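Local coordinates for D-2-hydroxyacid dehydrogensase protein (Ketogulonicigenium vulgare, PDB 4LSW), which probably catalyses the NAD(P)-dependent interconversion of D-2-hydroxyacids and 2-oxoacids, as other members of its dehydrogenase family do, at residues A[61-66]-A[87-92]; A[69-74]-A[79-84]; A[4-9]-A[303-308]. All coordinates share one frame; numbering follows the deposited sequence.

Interaction 1. Residues A[61-66]-A[87-92]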
ATOM      1  N   LEU A  61      14.266  -0.681  21.628  1.00 12.46           N
ATOM      2  CA  LEU A  61      13.061  -1.305  22.156  1.00 10.88           C
ATOM      3  C   LEU A  61      13.257  -2.811  22.327  1.00 11.42           C
ATOM      4  O   LEU A  61      12.889  -3.394  23.350  1.00 12.52           O
ATOM      5  CB  LEU A  61      11.878  -1.033  21.237  1.00 12.05           C
ATOM      6  CG  LEU A  61      10.618  -1.748  21.699  1.00 14.27           C
ATOM      7  CD1 LEU A  61      10.204  -1.228  23.073  1.00 14.74           C
ATOM      8  CD2 LEU A  61       9.496  -1.598  20.687  1.00 14.02           C
ATOM      9  N   ILE A  62      13.839  -3.438  21.313  1.00 10.87           N
ATOM     10  CA  ILE A  62      14.158  -4.858  21.366  1.00 12.62           C
ATOM     11  C   ILE A  62      15.090  -5.166  22.541  1.00 12.26           C
ATOM     12  O   ILE A  62      14.893  -6.154  23.251  1.00 13.20           O
ATOM     13  CB  ILE A  62      14.757  -5.317  20.019  1.00 10.55           C
ATOM     14  CG1 ILE A  62      13.663  -5.318  18.947  1.00 11.35           C
ATOM     15  CG2 ILE A  62      15.394  -6.686  20.146  1.00 14.17           C
ATOM     16  CD1 ILE A  62      14.177  -5.330  17.518  1.00 11.48           C
ATOM     17  N   GLU A  63      16.076  -4.304  22.767  1.00 12.39           N
ATOM     18  CA  GLU A  63      17.006  -4.475  23.885  1.00 16.39           C
ATOM     19  C   GLU A  63      16.301  -4.368  25.235  1.00 13.99           C
ATOM     20  O   GLU A  63      16.716  -4.993  26.218  1.00 15.45           O
ATOM     21  CB  GLU A  63      18.137  -3.441  23.820  1.00 14.93           C
ATOM     22  CG  GLU A  63      19.099  -3.627  22.651  1.00 21.55           C
ATOM     23  CD  GLU A  63      20.036  -2.442  22.460  1.00 27.74           C
ATOM     24  OE1 GLU A  63      19.551  -1.288  22.426  1.00 33.63           O
ATOM     25  OE2 GLU A  63      21.256  -2.675  22.336  1.00 37.39           O
ATOM     26  N   ALA A  64      15.236  -3.574  25.281  1.00 11.94           N
ATOM     27  CA  ALA A  64      14.489  -3.375  26.518  1.00 11.68           C
ATOM     28  C   ALA A  64      13.576  -4.561  26.802  1.00 12.17           C
ATOM     29  O   ALA A  64      12.984  -4.651  27.881  1.00 13.33           O
ATOM     30  CB  ALA A  64      13.677  -2.087  26.445  1.00 14.11           C
ATOM     31  N   CYS A  65      13.452  -5.460  25.826  1.00 11.73           N
ATOM     32  CA  CYS A  65      12.625  -6.651  25.970  1.00 10.92           C
ATOM     33  C   CYS A  65      13.491  -7.901  25.807  1.00 13.28           C
ATOM     34  O   CYS A  65      13.430  -8.578  24.784  1.00 12.22           O
ATOM     35  CB  CYS A  65      11.490  -6.654  24.933  1.00  9.83           C
ATOM     36  SG  CYS A  65      10.364  -5.229  25.027  1.00 12.38           S
ATOM     37  N   PRO A  66      14.289  -8.224  26.834  1.00 13.71           N
ATOM     38  CA  PRO A  66      15.322  -9.258  26.695  1.00 15.22           C
ATOM     39  C   PRO A  66      14.778 -10.664  26.472  1.00 15.99           C
ATOM     40  O   PRO A  66      15.533 -11.538  26.037  1.00 15.92           O
ATOM     41  CB  PRO A  66      16.070  -9.187  28.036  1.00 18.01           C
ATOM     42  CG  PRO A  66      15.086  -8.584  28.989  1.00 14.98           C
ATOM     43  CD  PRO A  66      14.300  -7.604  28.172  1.00 16.58           C
ATOM     44  N   ARG A  87      17.539 -10.833  14.080  1.00 17.61           N
ATOM     45  CA  ARG A  87      18.315 -12.009  13.713  1.00 19.09           C
ATOM     46  C   ARG A  87      19.460 -12.294  14.679  1.00 19.29           C
ATOM     47  O   ARG A  87      19.823 -13.452  14.884  1.00 22.33           O
ATOM     48  CB  ARG A  87      18.816 -11.894  12.278  1.00 18.55           C
ATOM     49  CG  ARG A  87      17.693 -11.990  11.258  1.00 16.93           C
ATOM     50  CD  ARG A  87      18.233 -12.179   9.856  1.00 20.87           C
ATOM     51  NE  ARG A  87      17.168 -12.262   8.861  1.00 21.07           N
ATOM     52  CZ  ARG A  87      16.761 -11.243   8.110  1.00 22.53           C
ATOM     53  NH1 ARG A  87      17.332 -10.052   8.238  1.00 23.79           N
ATOM     54  NH2 ARG A  87      15.786 -11.417   7.225  1.00 23.62           N
ATOM     55  N   GLU A  88      20.020 -11.244  15.276  1.00 19.26           N
ATOM     56  CA  GLU A  88      21.034 -11.412  16.316  1.00 20.72           C
ATOM     57  C   GLU A  88      20.470 -12.192  17.494  1.00 22.91           C
ATOM     58  O   GLU A  88      21.191 -12.941  18.153  1.00 26.25           O
ATOM     59  CB  GLU A  88      21.515 -10.055  16.838  1.00 22.47           C
ATOM     60  CG  GLU A  88      22.424  -9.266  15.920  1.00 23.99           C
ATOM     61  CD  GLU A  88      22.606  -7.832  16.389  1.00 27.56           C
ATOM     62  OE1 GLU A  88      22.108  -7.492  17.486  1.00 27.22           O
ATOM     63  OE2 GLU A  88      23.235  -7.042  15.655  1.00 30.06           O
ATOM     64  N   ARG A  89      19.177 -12.006  17.755  1.00 22.30           N
ATOM     65  CA  ARG A  89      18.561 -12.474  18.995  1.00 21.01           C
ATOM     66  C   ARG A  89      17.640 -13.679  18.859  1.00 20.33           C
ATOM     67  O   ARG A  89      17.113 -14.175  19.853  1.00 23.45           O
ATOM     68  CB  ARG A  89      17.799 -11.318  19.646  1.00 22.46           C
ATOM     69  CG  ARG A  89      18.711 -10.195  20.053  1.00 27.75           C
ATOM     70  CD  ARG A  89      17.955  -9.027  20.630  1.00 27.95           C
ATOM     71  NE  ARG A  89      18.833  -8.231  21.476  1.00 32.24           N
ATOM     72  CZ  ARG A  89      19.803  -7.449  21.013  1.00 32.71           C
ATOM     73  NH1 ARG A  89      20.016  -7.341  19.704  1.00 29.16           N
ATOM     74  NH2 ARG A  89      20.560  -6.769  21.861  1.00 33.08           N
ATOM     75  N   GLY A  90      17.441 -14.150  17.634  1.00 17.76           N
ATOM     76  CA  GLY A  90      16.549 -15.269  17.416  1.00 16.81           C
ATOM     77  C   GLY A  90      15.095 -14.844  17.456  1.00 13.27           C
ATOM     78  O   GLY A  90      14.208 -15.670  17.620  1.00 14.58           O
ATOM     79  N   ILE A  91      14.851 -13.548  17.293  1.00 13.87           N
ATOM     80  CA  ILE A  91      13.483 -13.044  17.285  1.00 12.83           C
ATOM     81  C   ILE A  91      12.852 -13.258  15.908  1.00 11.90           C
ATOM     82  O   ILE A  91      13.453 -12.924  14.884  1.00 12.64           O
ATOM     83  CB  ILE A  91      13.431 -11.559  17.673  1.00 13.12           C
ATOM     84  CG1 ILE A  91      13.934 -11.380  19.106  1.00 13.66           C
ATOM     85  CG2 ILE A  91      12.019 -10.994  17.527  1.00 11.54           C
ATOM     86  CD1 ILE A  91      14.354  -9.967  19.414  1.00 15.79           C
ATOM     87  N   GLN A  92      11.647 -13.820  15.900  1.00 11.90           N
ATOM     88  CA  GLN A  92      10.906 -14.060  14.670  1.00 13.94           C
ATOM     89  C   GLN A  92       9.951 -12.900  14.381  1.00 12.15           C
ATOM     90  O   GLN A  92       9.565 -12.171  15.289  1.00 10.79           O
ATOM     91  CB  GLN A  92      10.144 -15.380  14.774  1.00 14.83           C
ATOM     92  CG  GLN A  92      11.068 -16.586  14.964  1.00 15.32           C
ATOM     93  CD  GLN A  92      10.310 -17.858  15.289  1.00 20.53           C
ATOM     94  OE1 GLN A  92       9.729 -18.492  14.409  1.00 21.46           O
ATOM     95  NE2 GLN A  92      10.306 -18.236  16.565  1.00 16.53           N
TER
HETATM   96  O   HOH W   1      21.692  -4.232  20.433  1.00 36.10           O

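Interaction 2. Residues A[69-74]-A[79-84]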
ATOM      1  N   GLU A  69      10.256 -12.852  21.916  1.00 12.95           N
ATOM      2  CA  GLU A  69      10.255 -14.038  21.059  1.00 12.44           C
ATOM      3  C   GLU A  69       9.794 -13.725  19.639  1.00 12.78           C
ATOM      4  O   GLU A  69      10.243 -14.346  18.661  1.00 12.53           O
ATOM      5  CB  GLU A  69       9.340 -15.117  21.650  1.00 12.66           C
ATOM      6  CG  GLU A  69       9.781 -15.613  23.025  1.00 17.26           C
ATOM      7  CD  GLU A  69       8.736 -16.472  23.724  1.00 19.62           C
ATOM      8  OE1 GLU A  69       7.695 -16.807  23.116  1.00 18.25           O
ATOM      9  OE2 GLU A  69       8.959 -16.810  24.907  1.00 20.26           O
ATOM     10  N   LEU A  70       8.899 -12.751  19.529  1.00 11.23           N
ATOM     11  CA  LEU A  70       8.157 -12.549  18.295  1.00  9.45           C
ATOM     12  C   LEU A  70       7.717 -11.111  18.154  1.00  8.73           C
ATOM     13  O   LEU A  70       7.280 -10.488  19.118  1.00 10.10           O
ATOM     14  CB  LEU A  70       6.915 -13.452  18.291  1.00 10.84           C
ATOM     15  CG  LEU A  70       5.861 -13.175  17.211  1.00 11.12           C
ATOM     16  CD1 LEU A  70       6.393 -13.455  15.818  1.00 12.82           C
ATOM     17  CD2 LEU A  70       4.614 -13.993  17.462  1.00 11.61           C
ATOM     18  N   ILE A  71       7.846 -10.581  16.944  1.00  8.14           N
ATOM     19  CA  ILE A  71       7.255  -9.292  16.620  1.00  8.17           C
ATOM     20  C   ILE A  71       6.260  -9.537  15.500  1.00  9.53           C
ATOM     21  O   ILE A  71       6.635 -10.009  14.427  1.00  9.28           O
ATOM     22  CB  ILE A  71       8.310  -8.267  16.160  1.00  9.17           C
ATOM     23  CG1 ILE A  71       9.343  -8.041  17.266  1.00  9.60           C
ATOM     24  CG2 ILE A  71       7.636  -6.949  15.795  1.00  9.60           C
ATOM     25  CD1 ILE A  71      10.581  -7.263  16.822  1.00 12.07           C
ATOM     26  N   SER A  72       4.993  -9.244  15.772  1.00  9.50           N
ATOM     27  CA  SER A  72       3.930  -9.419  14.799  1.00  8.40           C
ATOM     28  C   SER A  72       3.474  -8.056  14.299  1.00  8.85           C
ATOM     29  O   SER A  72       3.109  -7.176  15.088  1.00  8.74           O
ATOM     30  CB  SER A  72       2.771 -10.230  15.391  1.00  9.47           C
ATOM     31  OG  SER A  72       3.125 -11.596  15.478  1.00 10.17           O
ATOM     32  N   VAL A  73       3.533  -7.890  12.980  1.00 10.31           N
ATOM     33  CA  VAL A  73       3.221  -6.620  12.342  1.00  9.66           C
ATOM     34  C   VAL A  73       1.835  -6.643  11.704  1.00  9.65           C
ATOM     35  O   VAL A  73       1.479  -7.593  10.992  1.00 10.92           O
ATOM     36  CB  VAL A  73       4.264  -6.292  11.249  1.00  9.32           C
ATOM     37  CG1 VAL A  73       3.954  -4.960  10.608  1.00 12.17           C
ATOM     38  CG2 VAL A  73       5.683  -6.288  11.839  1.00 10.75           C
ATOM     39  N   TYR A  74       1.059  -5.597  11.979  1.00 11.86           N
ATOM     40  CA  TYR A  74      -0.214  -5.349  11.304  1.00 10.86           C
ATOM     41  C   TYR A  74       0.101  -4.601  10.010  1.00 12.39           C
ATOM     42  O   TYR A  74       0.543  -3.453  10.047  1.00 15.31           O
ATOM     43  CB  TYR A  74      -1.101  -4.505  12.221  1.00 12.10           C
ATOM     44  CG  TYR A  74      -2.502  -4.200  11.733  1.00 14.36           C
ATOM     45  CD1 TYR A  74      -2.740  -3.171  10.825  1.00 18.53           C
ATOM     46  CD2 TYR A  74      -3.594  -4.898  12.228  1.00 16.00           C
ATOM     47  CE1 TYR A  74      -4.025  -2.872  10.399  1.00 18.81           C
ATOM     48  CE2 TYR A  74      -4.877  -4.603  11.812  1.00 14.59           C
ATOM     49  CZ  TYR A  74      -5.087  -3.597  10.902  1.00 11.52           C
ATOM     50  OH  TYR A  74      -6.380  -3.315  10.506  1.00 13.49           O
ATOM     51  N   ASP A  79       9.444  -2.565   7.182  1.00 26.14           N
ATOM     52  CA  ASP A  79      10.688  -1.818   7.027  1.00 29.12           C
ATOM     53  C   ASP A  79      11.265  -1.302   8.344  1.00 25.55           C
ATOM     54  O   ASP A  79      12.478  -1.322   8.560  1.00 21.82           O
ATOM     55  CB  ASP A  79      10.409  -0.622   6.127  1.00 31.52           C
ATOM     56  CG  ASP A  79       9.241   0.201   6.629  1.00 37.31           C
ATOM     57  OD1 ASP A  79       8.279  -0.405   7.159  1.00 41.08           O
ATOM     58  OD2 ASP A  79       9.288   1.445   6.521  1.00 42.19           O
ATOM     59  N   ALA A  80      10.385  -0.831   9.221  1.00 20.86           N
ATOM     60  CA  ALA A  80      10.813  -0.150  10.434  1.00 20.61           C
ATOM     61  C   ALA A  80      11.097  -1.102  11.594  1.00 13.83           C
ATOM     62  O   ALA A  80      11.467  -0.663  12.692  1.00 17.09           O
ATOM     63  CB  ALA A  80       9.789   0.898  10.840  1.00 22.97           C
ATOM     64  N   VAL A  81      10.912  -2.399  11.365  1.00 12.68           N
ATOM     65  CA  VAL A  81      11.380  -3.380  12.332  1.00 12.97           C
ATOM     66  C   VAL A  81      12.874  -3.565  12.078  1.00 14.76           C
ATOM     67  O   VAL A  81      13.296  -3.731  10.927  1.00 14.90           O
ATOM     68  CB  VAL A  81      10.646  -4.724  12.187  1.00 12.73           C
ATOM     69  CG1 VAL A  81      11.252  -5.780  13.128  1.00 13.66           C
ATOM     70  CG2 VAL A  81       9.141  -4.542  12.426  1.00 11.87           C
ATOM     71  N   ASP A  82      13.680  -3.516  13.138  1.00 12.87           N
ATOM     72  CA  ASP A  82      15.125  -3.682  12.996  1.00 13.69           C
ATOM     73  C   ASP A  82      15.443  -5.162  12.832  1.00 14.43           C
ATOM     74  O   ASP A  82      15.554  -5.894  13.810  1.00 13.04           O
ATOM     75  CB  ASP A  82      15.865  -3.090  14.204  1.00 13.70           C
ATOM     76  CG  ASP A  82      17.361  -3.012  13.991  1.00 19.61           C
ATOM     77  OD1 ASP A  82      17.927  -3.952  13.396  1.00 18.29           O
ATOM     78  OD2 ASP A  82      17.975  -2.007  14.415  1.00 18.00           O
ATOM     79  N   LEU A  83      15.584  -5.594  11.584  1.00 15.06           N
ATOM     80  CA  LEU A  83      15.757  -7.011  11.293  1.00 15.64           C
ATOM     81  C   LEU A  83      17.088  -7.562  11.789  1.00 16.26           C
ATOM     82  O   LEU A  83      17.156  -8.711  12.219  1.00 16.70           O
ATOM     83  CB  LEU A  83      15.603  -7.284   9.796  1.00 16.49           C
ATOM     84  CG  LEU A  83      14.284  -6.900   9.126  1.00 17.83           C
ATOM     85  CD1 LEU A  83      14.225  -7.492   7.721  1.00 22.95           C
ATOM     86  CD2 LEU A  83      13.092  -7.345   9.964  1.00 18.49           C
ATOM     87  N   ALA A  84      18.140  -6.751  11.726  1.00 18.58           N
ATOM     88  CA  ALA A  84      19.451  -7.174  12.209  1.00 18.81           C
ATOM     89  C   ALA A  84      19.403  -7.482  13.707  1.00 20.17           C
ATOM     90  O   ALA A  84      19.980  -8.468  14.173  1.00 20.97           O
ATOM     91  CB  ALA A  84      20.509  -6.119  11.904  1.00 23.57           C
TER

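Interaction 3. Residues A[4-9]-A[303-308]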
ATOM      1  N   PRO A   4      -0.307 -14.510  28.113  1.00 12.91           N
ATOM      2  CA  PRO A   4       1.041 -14.068  27.735  1.00 12.46           C
ATOM      3  C   PRO A   4       1.139 -12.555  27.617  1.00 14.03           C
ATOM      4  O   PRO A   4       0.188 -11.884  27.202  1.00 13.82           O
ATOM      5  CB  PRO A   4       1.261 -14.729  26.374  1.00 15.28           C
ATOM      6  CG  PRO A   4       0.412 -15.962  26.428  1.00 17.34           C
ATOM      7  CD  PRO A   4      -0.815 -15.550  27.203  1.00 16.86           C
ATOM      8  N   GLU A   5       2.275 -12.015  28.026  1.00 14.88           N
ATOM      9  CA  GLU A   5       2.403 -10.575  28.076  1.00 15.07           C
ATOM     10  C   GLU A   5       3.015 -10.054  26.796  1.00 12.41           C
ATOM     11  O   GLU A   5       4.056 -10.535  26.330  1.00 14.13           O
ATOM     12  CB  GLU A   5       3.176 -10.133  29.315  1.00 18.73           C
ATOM     13  CG  GLU A   5       2.545 -10.690  30.580  1.00 21.37           C
ATOM     14  CD  GLU A   5       2.923  -9.928  31.821  1.00 22.57           C
ATOM     15  OE1 GLU A   5       3.058  -8.689  31.754  1.00 23.31           O
ATOM     16  OE2 GLU A   5       3.078 -10.583  32.867  1.00 25.96           O
ATOM     17  N   ILE A   6       2.317  -9.092  26.204  1.00 11.52           N
ATOM     18  CA  ILE A   6       2.740  -8.511  24.941  1.00 10.65           C
ATOM     19  C   ILE A   6       2.781  -6.986  25.023  1.00  9.56           C
ATOM     20  O   ILE A   6       2.110  -6.371  25.857  1.00  9.58           O
ATOM     21  CB  ILE A   6       1.844  -8.974  23.776  1.00 10.25           C
ATOM     22  CG1 ILE A   6       0.469  -8.319  23.835  1.00 12.55           C
ATOM     23  CG2 ILE A   6       1.693 -10.491  23.772  1.00 13.11           C
ATOM     24  CD1 ILE A   6      -0.393  -8.711  22.658  1.00 17.13           C
ATOM     25  N   LEU A   7       3.603  -6.383  24.176  1.00  8.72           N
ATOM     26  CA  LEU A   7       3.739  -4.936  24.138  1.00  8.55           C
ATOM     27  C   LEU A   7       3.164  -4.430  22.820  1.00  8.17           C
ATOM     28  O   LEU A   7       3.606  -4.841  21.743  1.00 10.72           O
ATOM     29  CB  LEU A   7       5.214  -4.546  24.276  1.00 10.28           C
ATOM     30  CG  LEU A   7       5.586  -3.064  24.444  1.00  8.81           C
ATOM     31  CD1 LEU A   7       5.107  -2.510  25.774  1.00 11.91           C
ATOM     32  CD2 LEU A   7       7.093  -2.905  24.333  1.00 10.73           C
ATOM     33  N   GLN A   8       2.161  -3.562  22.907  1.00  9.67           N
ATOM     34  CA  GLN A   8       1.489  -3.041  21.715  1.00  9.40           C
ATOM     35  C   GLN A   8       1.939  -1.602  21.468  1.00 10.53           C
ATOM     36  O   GLN A   8       1.843  -0.754  22.355  1.00 10.47           O
ATOM     37  CB  GLN A   8      -0.026  -3.106  21.898  1.00 10.41           C
ATOM     38  CG  GLN A   8      -0.820  -2.661  20.673  1.00 10.67           C
ATOM     39  CD  GLN A   8      -2.308  -2.815  20.869  1.00 13.08           C
ATOM     40  OE1 GLN A   8      -2.763  -3.731  21.556  1.00 15.14           O
ATOM     41  NE2 GLN A   8      -3.082  -1.910  20.278  1.00 11.51           N
ATOM     42  N   LEU A   9       2.443  -1.325  20.267  1.00  9.91           N
ATOM     43  CA  LEU A   9       3.099  -0.039  20.021  1.00 11.60           C
ATOM     44  C   LEU A   9       2.180   1.066  19.493  1.00 12.40           C
ATOM     45  O   LEU A   9       2.493   2.245  19.645  1.00 12.51           O
ATOM     46  CB  LEU A   9       4.297  -0.218  19.091  1.00  9.21           C
ATOM     47  CG  LEU A   9       5.357  -1.235  19.502  1.00 12.71           C
ATOM     48  CD1 LEU A   9       6.569  -1.091  18.597  1.00 13.90           C
ATOM     49  CD2 LEU A   9       5.748  -1.072  20.968  1.00 12.86           C
ATOM     50  N   ALA A 303      -1.095 -18.602  17.364  1.00 14.73           N
ATOM     51  CA  ALA A 303      -0.317 -19.754  16.941  1.00 15.74           C
ATOM     52  C   ALA A 303       1.018 -19.819  17.675  1.00 16.28           C
ATOM     53  O   ALA A 303       1.422 -20.876  18.152  1.00 16.29           O
ATOM     54  CB  ALA A 303      -0.103 -19.715  15.437  1.00 15.40           C
ATOM     55  N   HIS A 304       1.696 -18.684  17.784  1.00 13.03           N
ATOM     56  CA  HIS A 304       2.994 -18.657  18.450  1.00 13.31           C
ATOM     57  C   HIS A 304       2.930 -19.170  19.887  1.00 14.42           C
ATOM     58  O   HIS A 304       3.713 -20.036  20.278  1.00 17.12           O
ATOM     59  CB  HIS A 304       3.581 -17.244  18.449  1.00 13.89           C
ATOM     60  CG  HIS A 304       4.847 -17.128  19.233  1.00 14.25           C
ATOM     61  ND1 HIS A 304       6.071 -17.534  18.740  1.00 14.86           N
ATOM     62  CD2 HIS A 304       5.080 -16.684  20.491  1.00 13.67           C
ATOM     63  CE1 HIS A 304       7.000 -17.332  19.653  1.00 14.90           C
ATOM     64  NE2 HIS A 304       6.423 -16.825  20.731  1.00 14.28           N
ATOM     65  N   PHE A 305       1.999 -18.634  20.667  1.00 14.38           N
ATOM     66  CA  PHE A 305       1.946 -18.968  22.084  1.00 14.74           C
ATOM     67  C   PHE A 305       1.373 -20.360  22.320  1.00 19.28           C
ATOM     68  O   PHE A 305       1.547 -20.928  23.395  1.00 21.30           O
ATOM     69  CB  PHE A 305       1.186 -17.901  22.868  1.00 16.80           C
ATOM     70  CG  PHE A 305       1.949 -16.611  23.005  1.00 16.49           C
ATOM     71  CD1 PHE A 305       3.081 -16.548  23.799  1.00 16.27           C
ATOM     72  CD2 PHE A 305       1.548 -15.468  22.326  1.00 16.41           C
ATOM     73  CE1 PHE A 305       3.794 -15.369  23.925  1.00 16.84           C
ATOM     74  CE2 PHE A 305       2.256 -14.286  22.450  1.00 16.93           C
ATOM     75  CZ  PHE A 305       3.380 -14.234  23.248  1.00 16.81           C
ATOM     76  N   ALA A 306       0.712 -20.910  21.305  1.00 18.12           N
ATOM     77  CA  ALA A 306       0.175 -22.269  21.390  1.00 19.43           C
ATOM     78  C   ALA A 306       1.225 -23.322  21.046  1.00 19.44           C
ATOM     79  O   ALA A 306       1.025 -24.513  21.295  1.00 23.82           O
ATOM     80  CB  ALA A 306      -1.052 -22.421  20.487  1.00 18.70           C
ATOM     81  N   GLY A 307       2.342 -22.883  20.474  1.00 20.74           N
ATOM     82  CA  GLY A 307       3.392 -23.792  20.047  1.00 21.91           C
ATOM     83  C   GLY A 307       3.134 -24.345  18.656  1.00 24.25           C
ATOM     84  O   GLY A 307       3.690 -25.379  18.270  1.00 26.89           O
ATOM     85  N   SER A 308       2.293 -23.649  17.898  1.00 20.35           N
ATOM     86  CA  SER A 308       1.959 -24.051  16.536  1.00 22.52           C
ATOM     87  C   SER A 308       2.767 -23.227  15.537  1.00 22.93           C
ATOM     88  O   SER A 308       3.342 -22.204  15.908  1.00 21.87           O
ATOM     89  CB  SER A 308       0.461 -23.877  16.291  1.00 21.78           C
ATOM     90  OG  SER A 308      -0.286 -24.796  17.058  1.00 33.13           O
TER

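Interaction 1. Residues A[61-66]-A[87-92]
Half apolar and half charged, this contact joins Ile62 and Glu63 of helix 59-63 to Arg89 and Ile91, on the way from helix 83-89 to strand 92-94. The apolar half centres on Ile62 CG2: with chi1 at -71° this methyl is anti to the backbone N and lies 3.5 Å from Ile91 CD1. Arg89 crosses it at a slant, its CD 3.5 Å from Ile62 CG2, so the end of its aliphatic chain packs on that methyl. Beyond it, Arg89 NH2 comes 3.6 Å from the methylene Glu63 CG. Glu63 OE2 stays 4.2 Å from Arg89 NH2 and well out of the guanidinium plane, so no N-H points at it and the opposite charges lie near without a direct salt bridge. A water joins them, donating to Glu63 OE2 and accepting from Arg89 NH2. Arg89 NH1 is 3.1 Å from Glu88 OE1 in a salt bridge, and that oxygen also pairs with Arg59. Gly90, with positive phi, turns the chain between Arg89 and Ile91. The two helices are successive crossovers between parallel neighbours (48-52, 70-74, 92-94) of the mixed six-stranded sheet: Ile62 also packs on Ala85 and Cys86, while Leu61 turns to helix 35-42 and strand 5-8.

Interaction 2. Residues A[69-74]-A[79-84]
Val81 sets its two methyl groups against two residues of strand 70-74, CG1 meeting Ile71 and CG2 meeting Val73. The backbone positions account for this division: the CA of Val81 is 8.4 Å from the CA of Ile71 and 8.8 Å from the CA of Val73, so the valine faces the interval between two residues that point to the same side of the strand. Its chi1 of 175° puts CG1 anti to the backbone N and CG2 anti to the carbonyl carbon, spreading the fork along the strand. Ile71 and Val81 meet end-on, tip to tip, with Ile71 CD1 4.0 Å from Val81 CG1; the extended chi2 of Ile71 (168°) carries that terminal methyl out to the meeting point. Val73 and Val81 instead lie alongside, running in opposing senses, and Val73 CG2 lies 3.9 Å from Val81 CG2. All three side chains are buried, and no hydrogen bond crosses between the segments, which leaves the contact purely apolar. Val81 is followed directly by Asp82, the N-cap of helix 83-89, whose OD1 accepts a hydrogen bond from Ala85 N. The contact thus lies where the chain enters the helix of a beta-alpha-beta unit, strand 70-74, helix 83-89 and strand 92-94. Cys86 of that helix touches both Ile71 and Val81, Thr51 of strand 48-52 borders Ile71 and Val73, and the other face of strand 70-74, through Leu70, Ser72 and Tyr74, packs on helix 287-306.

Interaction 3. Residues A[4-9]-A[303-308]
The CA atoms of Pro4 and Phe305 lie 7.5 Å apart, placing the start of strand 5-8 beside the last turn of helix 287-306. In this alpha/beta domain, a flavodoxin-like arrangement consistent with the substrate-binding domain of the family, the helix near the C-terminus thereby packs on a strand from the N-terminus, without a hydrogen bond between the segments. The helix ends in a Schellman motif: Gly307 has positive phi, Ser308 N bonds to Ala303 O at 2.9 Å, and Gly307 N bonds to His304 O. Within that final turn, Phe305 carries the contact. Its chi1 of -72° turns CG anti to the carbonyl carbon and sends the ring toward the strand. Pro4 CB sits 3.6 Å from the ring centroid and 13° off the ring normal, a CH-pi contact over the face, while Pro4 CG reaches Phe305 CD1 at 3.8 Å. Ile6 approaches obliquely, its CG2 4.1 Å from Phe305 CE2. Because chi1 of Ile6 is 73°, this methyl branch is anti to the carbonyl carbon, while CG1 takes the place between the backbone N and the carbonyl carbon. An alanine in place of Phe305 is likely to leave Pro4 CB without its aromatic face, open a gap beside Ile6, and leave the CD2 edge of the His304 imidazole without the phenyl face it meets. Phe24 also meets the phenylalanine ring, and Arg47 and Ala48 touch it. His304 is held through NE2 by Glu69, which probably restrains its ring from turning; on the Phe305 face opposite Pro4, His304 CD2 is centred on the ring at a height of 3.8 Å.

All three contacts belong to one domain, around its six-stranded sheet. Interaction 2 is the buried one, three aliphatic side chains between a strand and the entry of its crossover helix. Interactions 1 and 3 are partly buried. Interaction 1, at the other end of helix 83-89, has two exposed residues, and there water and charge join the apolar packing. Interaction 3, with none exposed, lies on the opposite face under helix 287-306, where an aromatic ring packs against proline and isoleucine carbons. Probable hydrogen bonds connect them: Gln92 O to Ile71 N (2.9 Å) joins interactions 1 and 2, Glu69 OE1 to His304 NE2 (2.7 Å) interactions 2 and 3. Leu61 packs on Leu7 and Leu9, linking 1 and 3.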